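Local coordinates for protein iron dependent repressor (Sulfolobus solfataricus, PDB 2X4H) that probably acts as a metal-dependent, DNA-binding transcriptional repressor of the DtxR/MntR family, working as a dimer, at residues K120-Y124 / L125-S129; K99-A102 / C103-K107. All blocks are in the same frame, centred on the assembly; numbering follows the deposited sequence.

Interaction 1. Residues K120-Y124 / L125-S129; sequences KLYNY and LGKPS
The phenol ring of Tyr122 lies across the start of Lys127, whose CA sits 3.7 Å from the ring centroid and 11° off its normal, a CH-pi contact over the face. The overlap is set up by a Schellman motif that ends helix 115-124. Gly126 takes a positive phi, at which a side chain would collide with the carbonyl oxygen of Leu125, and the chain leaves the helix direction there. Two bonds tie the turn to the last helical turn: Lys127 N to Tyr122 O at 2.8 Å, and Gly126 N to Asn123 O at 3.0 Å. Tyr122 thus holds Lys127 twice, by its carbonyl and by its ring. With CG anti to the backbone N (chi1 176°), the Tyr122 side chain lies alongside that of Pro128 but points the other way, Tyr122 CD1 resting 3.9 Å from Pro128 CD. Val87 of helix 72-94 packs on Leu121, Tyr122 and Leu125, so the helix end is seated on that long helix; Lys83 adds a cation-pi contact to the Tyr122 ring. Leu121 CG lies 3.9 Å from Leu125 CD1. On the exposed side the extended Lys127 chain passes Asn123, its CE 3.4 Å from Asn123 OD1.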
loop_
_atom_site.group_PDB
_atom_site.type_symbol
_atom_site.label_atom_id
_atom_site.label_comp_id
_atom_site.label_asym_id
_atom_site.label_seq_id
_atom_site.Cartn_x
_atom_site.Cartn_y
_atom_site.Cartn_z
ATOM N N LYS C 120 -19.460 -11.642 16.473
ATOM C CA LYS C 120 -19.873 -12.475 17.604
ATOM C C LYS C 120 -20.162 -11.641 18.836
ATOM O O LYS C 120 -21.049 -11.984 19.621
ATOM C CB LYS C 120 -18.873 -13.606 17.862
ATOM C CG LYS C 120 -19.110 -14.738 16.851
ATOM C CD LYS C 120 -18.300 -15.980 17.070
ATOM C CE LYS C 120 -18.936 -17.139 16.308
ATOM N NZ LYS C 120 -17.936 -18.139 15.888
ATOM N N LEU C 121 -19.441 -10.537 18.988
ATOM C CA LEU C 121 -19.599 -9.658 20.133
ATOM C C LEU C 121 -20.920 -8.916 19.995
ATOM O O LEU C 121 -21.620 -8.698 20.977
ATOM C CB LEU C 121 -18.416 -8.693 20.290
ATOM C CG LEU C 121 -18.426 -7.708 21.471
ATOM C CD1 LEU C 121 -18.541 -8.438 22.811
ATOM C CD2 LEU C 121 -17.228 -6.790 21.472
ATOM N N TYR C 122 -21.270 -8.577 18.759
ATOM C CA TYR C 122 -22.555 -7.966 18.445
ATOM C C TYR C 122 -23.690 -8.874 18.869
ATOM O O TYR C 122 -24.596 -8.450 19.611
ATOM C CB TYR C 122 -22.588 -7.675 16.947
ATOM C CG TYR C 122 -23.863 -7.124 16.361
ATOM C CD1 TYR C 122 -24.146 -5.764 16.427
ATOM C CD2 TYR C 122 -24.717 -7.930 15.648
ATOM C CE1 TYR C 122 -25.277 -5.227 15.848
ATOM C CE2 TYR C 122 -25.864 -7.403 15.050
ATOM C CZ TYR C 122 -26.150 -6.040 15.160
ATOM O OH TYR C 122 -27.302 -5.487 14.575
ATOM N N ASN C 123 -23.620 -10.139 18.471
ATOM C CA ASN C 123 -24.634 -11.104 18.920
ATOM C C ASN C 123 -24.667 -11.259 20.451
ATOM O O ASN C 123 -25.723 -11.267 21.050
ATOM C CB ASN C 123 -24.444 -12.464 18.234
ATOM C CG ASN C 123 -24.689 -12.398 16.728
ATOM O OD1 ASN C 123 -25.158 -11.391 16.193
ATOM N ND2 ASN C 123 -24.344 -13.469 16.035
ATOM N N TYR C 124 -23.500 -11.376 21.073
ATOM C CA TYR C 124 -23.393 -11.548 22.528
ATOM C C TYR C 124 -24.027 -10.395 23.302
ATOM O O TYR C 124 -24.615 -10.622 24.345
ATOM C CB TYR C 124 -21.935 -11.684 22.889
ATOM C CG TYR C 124 -21.601 -11.912 24.329
ATOM C CD1 TYR C 124 -21.692 -13.186 24.887
ATOM C CD2 TYR C 124 -21.114 -10.867 25.120
ATOM C CE1 TYR C 124 -21.346 -13.409 26.234
ATOM C CE2 TYR C 124 -20.753 -11.073 26.449
ATOM C CZ TYR C 124 -20.880 -12.348 27.000
ATOM O OH TYR C 124 -20.544 -12.555 28.314
ATOM N N LEU C 125 -23.922 -9.173 22.773
ATOM C CA LEU C 125 -24.497 -7.978 23.407
ATOM C C LEU C 125 -25.953 -7.747 23.041
ATOM O O LEU C 125 -26.528 -6.723 23.394
ATOM C CB LEU C 125 -23.696 -6.744 23.017
ATOM C CG LEU C 125 -22.221 -6.743 23.455
ATOM C CD1 LEU C 125 -21.458 -5.565 22.763
ATOM C CD2 LEU C 125 -22.063 -6.694 24.965
ATOM N N GLY C 126 -26.541 -8.672 22.292
ATOM C CA GLY C 126 -27.944 -8.616 21.947
ATOM C C GLY C 126 -28.260 -7.802 20.714
ATOM O O GLY C 126 -29.337 -7.213 20.644
ATOM N N LYS C 127 -27.345 -7.786 19.746
ATOM C CA LYS C 127 -27.519 -7.052 18.469
ATOM C C LYS C 127 -27.933 -5.589 18.620
ATOM O O LYS C 127 -28.890 -5.153 18.003
ATOM C CB LYS C 127 -28.532 -7.770 17.580
ATOM C CG LYS C 127 -28.211 -9.227 17.390
ATOM C CD LYS C 127 -29.091 -9.916 16.377
ATOM C CE LYS C 127 -28.600 -11.355 16.218
ATOM N NZ LYS C 127 -29.472 -12.152 15.325
ATOM N N PRO C 128 -27.185 -4.807 19.402
ATOM C CA PRO C 128 -27.605 -3.432 19.671
ATOM C C PRO C 128 -27.711 -2.571 18.413
ATOM O O PRO C 128 -26.850 -2.676 17.503
ATOM C CB PRO C 128 -26.476 -2.894 20.524
ATOM C CG PRO C 128 -25.245 -3.744 20.137
ATOM C CD PRO C 128 -25.816 -5.091 19.887
ATOM N N SER C 129 -28.716 -1.701 18.383
ATOM C CA SER C 129 -28.936 -0.796 17.233
ATOM C C SER C 129 -28.148 0.516 17.251
ATOM O O SER C 129 -27.927 1.116 16.220
ATOM C CB SER C 129 -30.408 -0.446 17.148
ATOM O OG SER C 129 -31.141 -1.606 16.877
#

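Interaction 2. Residues K99-A102 / C103-K107; sequences KQTA and CEYSK. With ZN (zinc ion), chain M.
Tyr105 leans back along its helix onto Thr101, and the contact can be followed outward. Its CB and CG each lie 3.3 Å from Thr101 O, the carbonyl that also accepts Tyr105 N at 2.9 Å. Farther out, CE2 comes within 3.5 Å of Thr101 CG2, and CZ is nearly as close. The methyl thus stands over one ring face, offset toward the rim, in a CH-pi contact 18° off the normal. Thr101 can present it because CG2 is anti to its backbone N, the two side chains running alongside each other. At the tip, Tyr105 OH hydrogen-bonds Glu116 of the second subunit. With an alanine in place of the tyrosine, the Thr101 methyl is likely to lose its ring, and that glutamate its phenol partner. The Thr101-Tyr105 pair is an i to i+4 contact on helix 99-107 of the metal-binding and dimerisation region, and another part of the helix surface meets zinc. Cys103 N bonds Lys99 O at 3.0 Å, and Cys103 SG, anti to its own N (chi1 -168°), binds the ion at 2.2 Å. His85 and Glu89 from helix 72-94 and a water complete the site. Ser106 OG hydrogen-bonds His85 O, the backbone of a zinc ligand.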
loop_
_atom_site.group_PDB
_atom_site.type_symbol
_atom_site.label_atom_id
_atom_site.label_comp_id
_atom_site.label_asym_id
_atom_site.label_seq_id
_atom_site.Cartn_x
_atom_site.Cartn_y
_atom_site.Cartn_z
ATOM N N LYS C 99 -18.639 6.740 29.038
ATOM C CA LYS C 99 -18.823 6.663 27.588
ATOM C C LYS C 99 -17.822 7.490 26.774
ATOM O O LYS C 99 -17.476 7.114 25.661
ATOM C CB LYS C 99 -20.258 7.020 27.163
ATOM C CG LYS C 99 -20.660 8.453 27.377
ATOM C CD LYS C 99 -21.992 8.778 26.717
ATOM C CE LYS C 99 -22.392 10.194 27.017
ATOM N NZ LYS C 99 -23.830 10.367 26.728
ATOM N N GLN C 100 -17.383 8.625 27.301
ATOM C CA GLN C 100 -16.421 9.419 26.571
ATOM C C GLN C 100 -15.064 8.711 26.564
ATOM O O GLN C 100 -14.420 8.623 25.536
ATOM C CB GLN C 100 -16.304 10.822 27.137
ATOM C CG GLN C 100 -15.156 11.601 26.507
ATOM C CD GLN C 100 -15.579 12.930 25.939
ATOM O OE1 GLN C 100 -16.379 13.650 26.543
ATOM N NE2 GLN C 100 -15.032 13.278 24.771
ATOM N N THR C 101 -14.651 8.190 27.716
ATOM C CA THR C 101 -13.433 7.402 27.803
ATOM C C THR C 101 -13.562 6.118 26.981
ATOM O O THR C 101 -12.593 5.646 26.395
ATOM C CB THR C 101 -13.110 7.063 29.271
ATOM O OG1 THR C 101 -13.105 8.267 30.055
ATOM C CG2 THR C 101 -11.761 6.361 29.376
ATOM N N ALA C 102 -14.768 5.564 26.921
ATOM C CA ALA C 102 -15.039 4.399 26.080
ATOM C C ALA C 102 -14.809 4.705 24.607
ATOM O O ALA C 102 -14.246 3.895 23.891
ATOM C CB ALA C 102 -16.489 3.903 26.297
ATOM N N CYS C 103 -15.263 5.867 24.153
ATOM C CA CYS C 103 -15.099 6.266 22.771
ATOM C C CYS C 103 -13.603 6.374 22.423
ATOM O O CYS C 103 -13.153 5.824 21.424
ATOM C CB CYS C 103 -15.818 7.602 22.519
ATOM S SG CYS C 103 -15.974 8.021 20.768
ATOM N N GLU C 104 -12.848 7.051 23.293
ATOM C CA GLU C 104 -11.415 7.285 23.099
ATOM C C GLU C 104 -10.626 5.976 23.136
ATOM O O GLU C 104 -9.792 5.723 22.289
ATOM C CB GLU C 104 -10.893 8.262 24.163
ATOM C CG GLU C 104 -11.463 9.679 24.034
ATOM C CD GLU C 104 -11.390 10.509 25.323
ATOM O OE1 GLU C 104 -11.941 11.636 25.326
ATOM O OE2 GLU C 104 -10.804 10.050 26.336
ATOM N N TYR C 105 -10.928 5.125 24.104
ATOM C CA TYR C 105 -10.256 3.838 24.192
ATOM C C TYR C 105 -10.547 2.959 22.997
ATOM O O TYR C 105 -9.650 2.309 22.476
ATOM C CB TYR C 105 -10.716 3.073 25.419
ATOM C CG TYR C 105 -10.127 3.453 26.758
ATOM C CD1 TYR C 105 -9.009 4.264 26.886
ATOM C CD2 TYR C 105 -10.694 2.935 27.914
ATOM C CE1 TYR C 105 -8.477 4.559 28.153
ATOM C CE2 TYR C 105 -10.178 3.210 29.150
ATOM C CZ TYR C 105 -9.076 4.020 29.276
ATOM O OH TYR C 105 -8.598 4.271 30.550
ATOM N N SER C 106 -11.825 2.885 22.611
ATOM C CA SER C 106 -12.214 2.064 21.465
ATOM C C SER C 106 -11.392 2.422 20.203
ATOM O O SER C 106 -10.948 1.534 19.450
ATOM C CB SER C 106 -13.730 2.191 21.224
ATOM O OG SER C 106 -14.159 1.398 20.115
ATOM N N LYS C 107 -11.147 3.714 19.987
ATOM C CA LYS C 107 -10.419 4.144 18.784
ATOM C C LYS C 107 -8.989 3.601 18.752
ATOM O O LYS C 107 -8.433 3.400 17.676
ATOM C CB LYS C 107 -10.412 5.673 18.617
ATOM C CG LYS C 107 -11.740 6.246 18.142
ATOM C CD LYS C 107 -11.664 7.760 17.894
ATOM C CE LYS C 107 -13.025 8.309 17.487
ATOM N NZ LYS C 107 -13.298 9.650 18.075
HETATM ZN ZN ZN M . -17.382 6.699 19.720
HETATM O O HOH W 1 -19.093 6.839 18.311
#

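Interaction 2 lies on helix 99-107 and interaction 1 at the end of the next helix, 115-124, and in the loop after it; their centres are 18 Å apart and their nearest atoms about 9 Å, without touching. Helix 72-94 joins them, meeting interaction 1 through Val87 and Ile90 and interaction 2 through Ile88 and Leu92. Cys103 of interaction 2 binds one zinc ion with His85 and Glu89; Glu89 also binds a second, with Cys131 and His133, toward which the chain leads from Pro128, itself about 11 Å from a bound zinc ion. Tyr124 OH of interaction 1 hydrogen-bonds Tyr124 OH of the second subunit, and Tyr105 of interaction 2 packs on Pro114 of that subunit, consistent with a role in dimerisation.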